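Local coordinates for putative membrane protein (Yersinia pestis CO92, PDB 5TF3), which is of unknown function, a putative membrane protein of the DUF1198 family whose crystallised part folds into a compact, all-helical domain, at residues Ile13-Met27 with Val51-Thr63. Numbering follows the deposited sequence.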
ATOM      1  N   ILE A  13      10.907   0.855  -2.193  1.00 28.94           N
ATOM      2  CA  ILE A  13       9.761   0.393  -1.404  1.00 31.10           C
ATOM      3  C   ILE A  13      10.080  -0.919  -0.696  1.00 34.85           C
ATOM      4  O   ILE A  13       9.744  -1.101   0.483  1.00 31.59           O
ATOM      5  CB  ILE A  13       8.494   0.257  -2.262  1.00 33.26           C
ATOM      6  CG1 ILE A  13       8.143   1.584  -2.918  1.00 33.96           C
ATOM      7  CG2 ILE A  13       7.313  -0.161  -1.381  1.00 31.94           C
ATOM      8  CD1 ILE A  13       7.177   1.409  -4.068  1.00 38.08           C
ATOM      9  N   SER A  14      10.715  -1.863  -1.392  1.00 28.54           N
ATOM     10  CA  SER A  14      11.004  -3.126  -0.725  1.00 31.95           C
ATOM     11  C   SER A  14      12.009  -2.933   0.413  1.00 31.98           C
ATOM     12  O   SER A  14      11.889  -3.572   1.461  1.00 30.96           O
ATOM     13  CB  SER A  14      11.482  -4.167  -1.739  1.00 32.85           C
ATOM     14  OG  SER A  14      12.624  -3.719  -2.420  1.00 42.09           O
ATOM     15  N   ASN A  15      12.993  -2.048   0.228  0.50 32.18           N
ATOM     16  CA  ASN A  15      13.935  -1.766   1.310  0.50 35.19           C
ATOM     17  C   ASN A  15      13.235  -1.117   2.500  0.50 36.69           C
ATOM     18  O   ASN A  15      13.544  -1.431   3.655  0.50 38.50           O
ATOM     19  CB  ASN A  15      15.071  -0.870   0.809  0.50 38.01           C
ATOM     20  CG  ASN A  15      16.055  -1.611  -0.086  0.50 40.20           C
ATOM     21  OD1 ASN A  15      16.221  -2.825   0.027  0.50 39.26           O
ATOM     22  ND2 ASN A  15      16.717  -0.875  -0.975  0.50 40.63           N
ATOM     23  N   LEU A  16      12.290  -0.209   2.239  1.00 32.15           N
ATOM     24  CA  LEU A  16      11.564   0.444   3.329  1.00 30.81           C
ATOM     25  C   LEU A  16      10.782  -0.571   4.147  1.00 34.06           C
ATOM     26  O   LEU A  16      10.846  -0.582   5.381  1.00 32.37           O
ATOM     27  CB  LEU A  16      10.618   1.509   2.774  1.00 30.68           C
ATOM     28  CG  LEU A  16       9.657   2.135   3.787  1.00 36.95           C
ATOM     29  CD1 LEU A  16      10.429   2.889   4.864  1.00 40.75           C
ATOM     30  CD2 LEU A  16       8.663   3.072   3.098  1.00 34.73           C
ATOM     31  N   LEU A  17      10.032  -1.437   3.475  1.00 30.90           N
ATOM     32  CA  LEU A  17       9.245  -2.443   4.170  1.00 26.13           C
ATOM     33  C   LEU A  17      10.050  -3.677   4.589  1.00 29.37           C
ATOM     34  O   LEU A  17       9.535  -4.496   5.376  1.00 28.94           O
ATOM     35  CB  LEU A  17       8.080  -2.850   3.272  1.00 26.35           C
ATOM     36  CG  LEU A  17       7.086  -1.714   3.055  1.00 32.54           C
ATOM     37  CD1 LEU A  17       6.022  -2.174   2.075  1.00 31.21           C
ATOM     38  CD2 LEU A  17       6.463  -1.310   4.382  1.00 31.50           C
ATOM     39  N   LYS A  18      11.285  -3.829   4.086  1.00 27.42           N
ATOM     40  CA  LYS A  18      12.130  -5.006   4.343  1.00 31.59           C
ATOM     41  C   LYS A  18      11.431  -6.294   3.915  1.00 33.52           C
ATOM     42  O   LYS A  18      11.334  -7.252   4.680  1.00 33.58           O
ATOM     43  CB  LYS A  18      12.550  -5.096   5.812  1.00 29.57           C
ATOM     44  CG  LYS A  18      13.232  -3.865   6.370  1.00 34.87           C
ATOM     45  CD  LYS A  18      14.603  -3.677   5.749  1.00 47.40           C
ATOM     46  CE  LYS A  18      15.306  -2.445   6.311  1.00 57.47           C
ATOM     47  NZ  LYS A  18      16.337  -1.948   5.355  1.00 62.10           N
ATOM     48  N   ILE A  19      10.921  -6.306   2.684  1.00 29.42           N
ATOM     49  CA  ILE A  19      10.277  -7.479   2.107  1.00 24.68           C
ATOM     50  C   ILE A  19      10.908  -7.707   0.742  1.00 31.76           C
ATOM     51  O   ILE A  19      11.577  -6.833   0.185  1.00 29.27           O
ATOM     52  CB  ILE A  19       8.737  -7.328   1.992  1.00 26.70           C
ATOM     53  CG1 ILE A  19       8.363  -6.197   1.018  1.00 22.69           C
ATOM     54  CG2 ILE A  19       8.101  -7.059   3.369  1.00 28.01           C
ATOM     55  CD1 ILE A  19       6.902  -5.860   0.997  1.00 27.00           C
ATOM     56  N   LYS A  20      10.723  -8.911   0.216  1.00 31.12           N
ATOM     57  CA  LYS A  20      11.311  -9.246  -1.073  1.00 31.39           C
ATOM     58  C   LYS A  20      10.672  -8.423  -2.196  1.00 30.81           C
ATOM     59  O   LYS A  20       9.480  -8.105  -2.142  1.00 32.11           O
ATOM     60  CB  LYS A  20      11.141 -10.732  -1.369  1.00 34.05           C
ATOM     61  CG  LYS A  20      11.957 -11.656  -0.468  1.00 41.43           C
ATOM     62  CD  LYS A  20      11.730 -13.116  -0.832  1.00 47.52           C
ATOM     63  CE  LYS A  20      12.817 -14.014  -0.236  1.00 56.28           C
ATOM     64  NZ  LYS A  20      12.664 -15.421  -0.707  1.00 66.61           N
ATOM     65  N   PRO A  21      11.438  -8.099  -3.244  1.00 32.20           N
ATOM     66  CA  PRO A  21      10.890  -7.286  -4.344  1.00 33.93           C
ATOM     67  C   PRO A  21       9.656  -7.879  -4.995  1.00 36.68           C
ATOM     68  O   PRO A  21       8.812  -7.118  -5.480  1.00 35.45           O
ATOM     69  CB  PRO A  21      12.055  -7.218  -5.344  1.00 38.86           C
ATOM     70  CG  PRO A  21      13.260  -7.508  -4.556  1.00 41.97           C
ATOM     71  CD  PRO A  21      12.871  -8.402  -3.428  1.00 34.72           C
ATOM     72  N   ILE A  22       9.528  -9.211  -5.035  1.00 31.26           N
ATOM     73  CA  ILE A  22       8.370  -9.842  -5.675  1.00 34.01           C
ATOM     74  C   ILE A  22       7.062  -9.252  -5.165  1.00 29.62           C
ATOM     75  O   ILE A  22       6.077  -9.151  -5.911  1.00 31.42           O
ATOM     76  CB  ILE A  22       8.411 -11.377  -5.482  1.00 41.54           C
ATOM     77  CG1 ILE A  22       7.279 -12.057  -6.261  1.00 46.45           C
ATOM     78  CG2 ILE A  22       8.283 -11.745  -4.028  1.00 36.91           C
ATOM     79  CD1 ILE A  22       7.440 -11.992  -7.749  1.00 53.18           C
ATOM     80  N   TYR A  23       7.022  -8.826  -3.905  1.00 23.20           N
ATOM     81  CA  TYR A  23       5.778  -8.265  -3.411  1.00 31.25           C
ATOM     82  C   TYR A  23       5.450  -6.925  -4.057  1.00 33.92           C
ATOM     83  O   TYR A  23       4.278  -6.559  -4.120  1.00 34.30           O
ATOM     84  CB  TYR A  23       5.834  -8.137  -1.892  1.00 30.69           C
ATOM     85  CG  TYR A  23       5.826  -9.485  -1.209  1.00 34.53           C
ATOM     86  CD1 TYR A  23       4.634 -10.135  -0.950  1.00 36.83           C
ATOM     87  CD2 TYR A  23       7.014 -10.118  -0.850  1.00 34.96           C
ATOM     88  CE1 TYR A  23       4.612 -11.378  -0.338  1.00 37.48           C
ATOM     89  CE2 TYR A  23       7.009 -11.369  -0.234  1.00 37.03           C
ATOM     90  CZ  TYR A  23       5.802 -11.989   0.011  1.00 39.65           C
ATOM     91  OH  TYR A  23       5.767 -13.217   0.626  1.00 41.60           O
ATOM     92  N   ILE A  24       6.450  -6.199  -4.548  1.00 31.31           N
ATOM     93  CA  ILE A  24       6.192  -4.940  -5.241  1.00 32.21           C
ATOM     94  C   ILE A  24       5.888  -5.185  -6.714  1.00 34.29           C
ATOM     95  O   ILE A  24       4.952  -4.604  -7.267  1.00 34.48           O
ATOM     96  CB  ILE A  24       7.396  -3.994  -5.068  1.00 34.10           C
ATOM     97  CG1 ILE A  24       7.806  -3.920  -3.606  1.00 33.38           C
ATOM     98  CG2 ILE A  24       7.067  -2.613  -5.588  1.00 29.91           C
ATOM     99  CD1 ILE A  24       6.722  -3.506  -2.722  1.00 34.98           C
ATOM    100  N   GLU A  25       6.677  -6.056  -7.346  1.00 28.29           N
ATOM    101  CA  GLU A  25       6.465  -6.408  -8.747  1.00 34.61           C
ATOM    102  C   GLU A  25       5.070  -6.975  -8.975  1.00 37.00           C
ATOM    103  O   GLU A  25       4.427  -6.666  -9.985  1.00 41.83           O
ATOM    104  CB  GLU A  25       7.551  -7.401  -9.190  1.00 37.18           C
ATOM    105  CG  GLU A  25       8.966  -6.805  -9.085  1.00 47.86           C
ATOM    106  CD  GLU A  25      10.120  -7.837  -9.111  1.00 56.38           C
ATOM    107  OE1 GLU A  25       9.883  -9.044  -8.858  1.00 52.55           O
ATOM    108  OE2 GLU A  25      11.279  -7.419  -9.369  1.00 59.40           O
ATOM    109  N   SER A  26       4.570  -7.794  -8.047  1.00 35.50           N
ATOM    110  CA  SER A  26       3.232  -8.357  -8.226  1.00 39.65           C
ATOM    111  C   SER A  26       2.169  -7.266  -8.246  1.00 38.16           C
ATOM    112  O   SER A  26       1.224  -7.319  -9.044  1.00 38.90           O
ATOM    113  CB  SER A  26       2.934  -9.372  -7.125  1.00 45.49           C
ATOM    114  OG  SER A  26       3.759 -10.508  -7.299  1.00 58.07           O
HETATM  115  N   MSE A  27       2.307  -6.268  -7.384  1.00 30.89           N
HETATM  116  CA  MSE A  27       1.378  -5.144  -7.374  1.00 33.70           C
HETATM  117  C   MSE A  27       1.447  -4.329  -8.669  1.00 38.88           C
HETATM  118  O   MSE A  27       0.417  -3.897  -9.196  1.00 41.32           O
HETATM  119  CB  MSE A  27       1.651  -4.247  -6.163  1.00 31.18           C
HETATM  120  CG  MSE A  27       0.785  -3.009  -6.125  1.00 40.69           C
HETATM  121 SE   MSE A  27       1.351  -1.901  -4.653  0.56 40.75          SE
HETATM  122  CE  MSE A  27       3.086  -1.387  -5.398  1.00 36.57           C
ATOM    123  N   VAL A  51       7.524   7.780  -0.646  1.00 53.13           N
ATOM    124  CA  VAL A  51       7.725   6.341  -0.552  1.00 48.27           C
ATOM    125  C   VAL A  51       6.839   5.751   0.539  1.00 47.46           C
ATOM    126  O   VAL A  51       6.304   4.643   0.394  1.00 44.32           O
ATOM    127  CB  VAL A  51       9.217   6.047  -0.312  1.00 47.50           C
ATOM    128  CG1 VAL A  51       9.456   4.563  -0.138  1.00 45.01           C
ATOM    129  CG2 VAL A  51      10.050   6.610  -1.464  1.00 49.29           C
ATOM    130  N   ARG A  52       6.656   6.479   1.641  0.55 52.99           N
ATOM    131  CA  ARG A  52       5.811   5.975   2.718  0.55 54.70           C
ATOM    132  C   ARG A  52       4.358   5.864   2.267  0.55 53.82           C
ATOM    133  O   ARG A  52       3.658   4.918   2.643  0.55 51.89           O
ATOM    134  CB  ARG A  52       5.946   6.867   3.953  0.55 60.81           C
ATOM    135  CG  ARG A  52       7.380   6.939   4.485  0.55 65.69           C
ATOM    136  CD  ARG A  52       7.544   7.945   5.622  0.55 70.97           C
ATOM    137  NE  ARG A  52       7.384   7.328   6.937  0.55 71.21           N
ATOM    138  CZ  ARG A  52       6.331   7.504   7.728  0.55 71.58           C
ATOM    139  NH1 ARG A  52       5.335   8.294   7.341  0.55 72.71           N
ATOM    140  NH2 ARG A  52       6.278   6.898   8.909  0.55 67.37           N
ATOM    141  N   LYS A  53       3.892   6.811   1.450  1.00 54.15           N
ATOM    142  CA  LYS A  53       2.565   6.682   0.859  1.00 55.30           C
ATOM    143  C   LYS A  53       2.448   5.393   0.054  1.00 47.82           C
ATOM    144  O   LYS A  53       1.421   4.707   0.104  1.00 51.23           O
ATOM    145  CB  LYS A  53       2.269   7.895  -0.025  1.00 64.62           C
ATOM    146  CG  LYS A  53       2.094   9.196   0.742  1.00 76.12           C
ATOM    147  CD  LYS A  53       0.624   9.610   0.795  1.00 81.70           C
ATOM    148  CE  LYS A  53       0.438  11.000   1.409  1.00 87.11           C
ATOM    149  NZ  LYS A  53       0.369  10.986   2.908  1.00 87.15           N
ATOM    150  N   ALA A  54       3.504   5.043  -0.684  1.00 42.95           N
ATOM    151  CA  ALA A  54       3.481   3.822  -1.481  1.00 36.95           C
ATOM    152  C   ALA A  54       3.374   2.585  -0.602  1.00 34.51           C
ATOM    153  O   ALA A  54       2.833   1.562  -1.036  1.00 41.55           O
ATOM    154  CB  ALA A  54       4.730   3.755  -2.358  1.00 37.00           C
ATOM    155  N   ALA A  55       3.873   2.657   0.631  1.00 36.07           N
ATOM    156  CA  ALA A  55       3.736   1.532   1.550  1.00 33.82           C
ATOM    157  C   ALA A  55       2.271   1.210   1.800  1.00 32.81           C
ATOM    158  O   ALA A  55       1.894   0.041   1.918  1.00 32.37           O
ATOM    159  CB  ALA A  55       4.445   1.829   2.867  1.00 34.46           C
ATOM    160  N   TYR A  56       1.419   2.232   1.848  1.00 32.52           N
ATOM    161  CA  TYR A  56       0.003   1.972   2.066  1.00 31.67           C
ATOM    162  C   TYR A  56      -0.663   1.338   0.851  1.00 28.50           C
ATOM    163  O   TYR A  56      -1.651   0.614   1.007  1.00 31.24           O
ATOM    164  CB  TYR A  56      -0.707   3.271   2.454  1.00 35.76           C
ATOM    165  CG  TYR A  56      -0.328   3.750   3.832  1.00 33.37           C
ATOM    166  CD1 TYR A  56      -0.858   3.152   4.971  1.00 35.23           C
ATOM    167  CD2 TYR A  56       0.562   4.799   3.998  1.00 35.12           C
ATOM    168  CE1 TYR A  56      -0.513   3.600   6.244  1.00 35.48           C
ATOM    169  CE2 TYR A  56       0.908   5.250   5.254  1.00 40.12           C
ATOM    170  CZ  TYR A  56       0.371   4.650   6.373  1.00 40.15           C
ATOM    171  OH  TYR A  56       0.730   5.111   7.614  1.00 43.86           O
ATOM    172  N   LEU A  57      -0.165   1.609  -0.364  1.00 30.13           N
ATOM    173  CA  LEU A  57      -0.703   0.925  -1.541  1.00 33.23           C
ATOM    174  C   LEU A  57      -0.326  -0.550  -1.535  1.00 34.07           C
ATOM    175  O   LEU A  57      -1.129  -1.404  -1.934  1.00 34.85           O
ATOM    176  CB  LEU A  57      -0.200   1.575  -2.835  1.00 33.26           C
ATOM    177  CG  LEU A  57      -0.889   2.856  -3.294  1.00 44.42           C
ATOM    178  CD1 LEU A  57      -0.247   3.313  -4.571  1.00 44.18           C
ATOM    179  CD2 LEU A  57      -2.364   2.625  -3.497  1.00 39.56           C
ATOM    180  N   VAL A  58       0.913  -0.853  -1.140  1.00 31.47           N
ATOM    181  CA  VAL A  58       1.336  -2.240  -0.938  1.00 29.76           C
ATOM    182  C   VAL A  58       0.400  -2.944   0.040  1.00 27.47           C
ATOM    183  O   VAL A  58      -0.091  -4.050  -0.221  1.00 24.02           O
ATOM    184  CB  VAL A  58       2.798  -2.273  -0.453  1.00 27.58           C
ATOM    185  CG1 VAL A  58       3.234  -3.692  -0.106  1.00 27.40           C
ATOM    186  CG2 VAL A  58       3.717  -1.692  -1.535  1.00 28.09           C
ATOM    187  N   PHE A  59       0.130  -2.307   1.180  1.00 27.62           N
ATOM    188  CA  PHE A  59      -0.795  -2.876   2.159  1.00 24.43           C
ATOM    189  C   PHE A  59      -2.171  -3.134   1.543  1.00 26.97           C
ATOM    190  O   PHE A  59      -2.709  -4.239   1.640  1.00 28.40           O
ATOM    191  CB  PHE A  59      -0.904  -1.927   3.360  1.00 26.38           C
ATOM    192  CG  PHE A  59      -1.947  -2.320   4.372  1.00 28.43           C
ATOM    193  CD1 PHE A  59      -3.261  -1.868   4.256  1.00 30.36           C
ATOM    194  CD2 PHE A  59      -1.609  -3.113   5.461  1.00 28.75           C
ATOM    195  CE1 PHE A  59      -4.227  -2.233   5.178  1.00 30.25           C
ATOM    196  CE2 PHE A  59      -2.561  -3.474   6.403  1.00 26.12           C
ATOM    197  CZ  PHE A  59      -3.885  -3.031   6.260  1.00 27.40           C
ATOM    198  N   ILE A  60      -2.758  -2.118   0.904  1.00 29.75           N
ATOM    199  CA  ILE A  60      -4.096  -2.278   0.329  1.00 28.50           C
ATOM    200  C   ILE A  60      -4.112  -3.394  -0.706  1.00 28.59           C
ATOM    201  O   ILE A  60      -5.029  -4.224  -0.732  1.00 28.80           O
ATOM    202  CB  ILE A  60      -4.583  -0.950  -0.276  1.00 28.02           C
ATOM    203  CG1 ILE A  60      -4.927   0.052   0.838  1.00 32.55           C
ATOM    204  CG2 ILE A  60      -5.768  -1.211  -1.240  1.00 37.96           C
ATOM    205  CD1 ILE A  60      -5.212   1.469   0.350  1.00 36.02           C
ATOM    206  N   TYR A  61      -3.086  -3.452  -1.559  1.00 26.29           N
ATOM    207  CA  TYR A  61      -3.043  -4.487  -2.590  1.00 26.71           C
ATOM    208  C   TYR A  61      -3.028  -5.876  -1.973  1.00 26.87           C
ATOM    209  O   TYR A  61      -3.816  -6.747  -2.354  1.00 30.96           O
ATOM    210  CB  TYR A  61      -1.828  -4.295  -3.509  1.00 29.51           C
ATOM    211  CG  TYR A  61      -1.681  -5.432  -4.514  1.00 33.12           C
ATOM    212  CD1 TYR A  61      -2.489  -5.491  -5.657  1.00 36.48           C
ATOM    213  CD2 TYR A  61      -0.768  -6.464  -4.303  1.00 30.67           C
ATOM    214  CE1 TYR A  61      -2.378  -6.543  -6.566  1.00 37.42           C
ATOM    215  CE2 TYR A  61      -0.648  -7.521  -5.212  1.00 34.61           C
ATOM    216  CZ  TYR A  61      -1.453  -7.552  -6.334  1.00 38.30           C
ATOM    217  OH  TYR A  61      -1.333  -8.595  -7.223  1.00 40.26           O
ATOM    218  N   HIS A  62      -2.133  -6.112  -1.018  1.00 24.74           N
ATOM    219  CA  HIS A  62      -2.014  -7.461  -0.476  1.00 25.31           C
ATOM    220  C   HIS A  62      -3.146  -7.820   0.481  1.00 27.09           C
ATOM    221  O   HIS A  62      -3.377  -9.010   0.712  1.00 28.21           O
ATOM    222  CB  HIS A  62      -0.640  -7.638   0.186  1.00 24.62           C
ATOM    223  CG  HIS A  62       0.464  -7.704  -0.817  1.00 29.39           C
ATOM    224  ND1 HIS A  62       0.656  -8.801  -1.631  1.00 30.47           N
ATOM    225  CD2 HIS A  62       1.358  -6.774  -1.223  1.00 28.49           C
ATOM    226  CE1 HIS A  62       1.663  -8.566  -2.452  1.00 30.00           C
ATOM    227  NE2 HIS A  62       2.102  -7.339  -2.232  1.00 28.85           N
ATOM    228  N   THR A  63      -3.895  -6.841   1.002  1.00 25.77           N
ATOM    229  CA  THR A  63      -5.010  -7.188   1.876  1.00 27.07           C
ATOM    230  C   THR A  63      -6.340  -7.075   1.131  1.00 33.81           C
ATOM    231  O   THR A  63      -6.854  -8.089   0.654  1.00 33.55           O
ATOM    232  CB  THR A  63      -5.004  -6.327   3.144  1.00 28.77           C
ATOM    233  OG1 THR A  63      -5.129  -4.938   2.809  1.00 29.40           O
ATOM    234  CG2 THR A  63      -3.687  -6.562   3.959  1.00 22.64           C
TER
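V58 drives its two methyls into a pocket made by I13, L17, I24 and M27, a knob into a hole at the buried middle of the contact. V58 CG1, anti to the backbone N (chi1 175°), meets L17 CD1 tip to tip at 3.9 Å. V58 CG2, the other branch, takes I24 CD1 at 3.7 Å and the CG2 of I13, whose CD1 goes on to the methyl of A54. M27, a selenomethionine, runs its chain across V58: its bend at chi3 carries CE to V58 CG2, while M27 SE lies 3.7 Å from L57 O. M27 CA lies 3.8 Å from the centroid of the Y61 ring and almost on the ring normal, a CH-pi contact; Y61 OH bonds onward to E30. Toward the surface the packing gives way to a hydrogen bond and an aromatic pair. H62 NE2 donates to Y23 O at 3.0 Å, with the acceptor in the imidazole plane. The rings form an offset edge-to-face pair, the Y23 edge toward the H62 face, and H62 also stacks with W76. At the other end partly exposed L16 lays CD2 alongside V51 CG1. A Schellman motif with K18 as C-prime residue ends the first helix, and the chain turns into helix 22-29. Helical segment 51-63 crosses 13-17 at 82° and 22-27 at 76°: a single knob-in-hole between a helix-turn-helix corner and a steeply crossing helix, in a compact all-alpha fold.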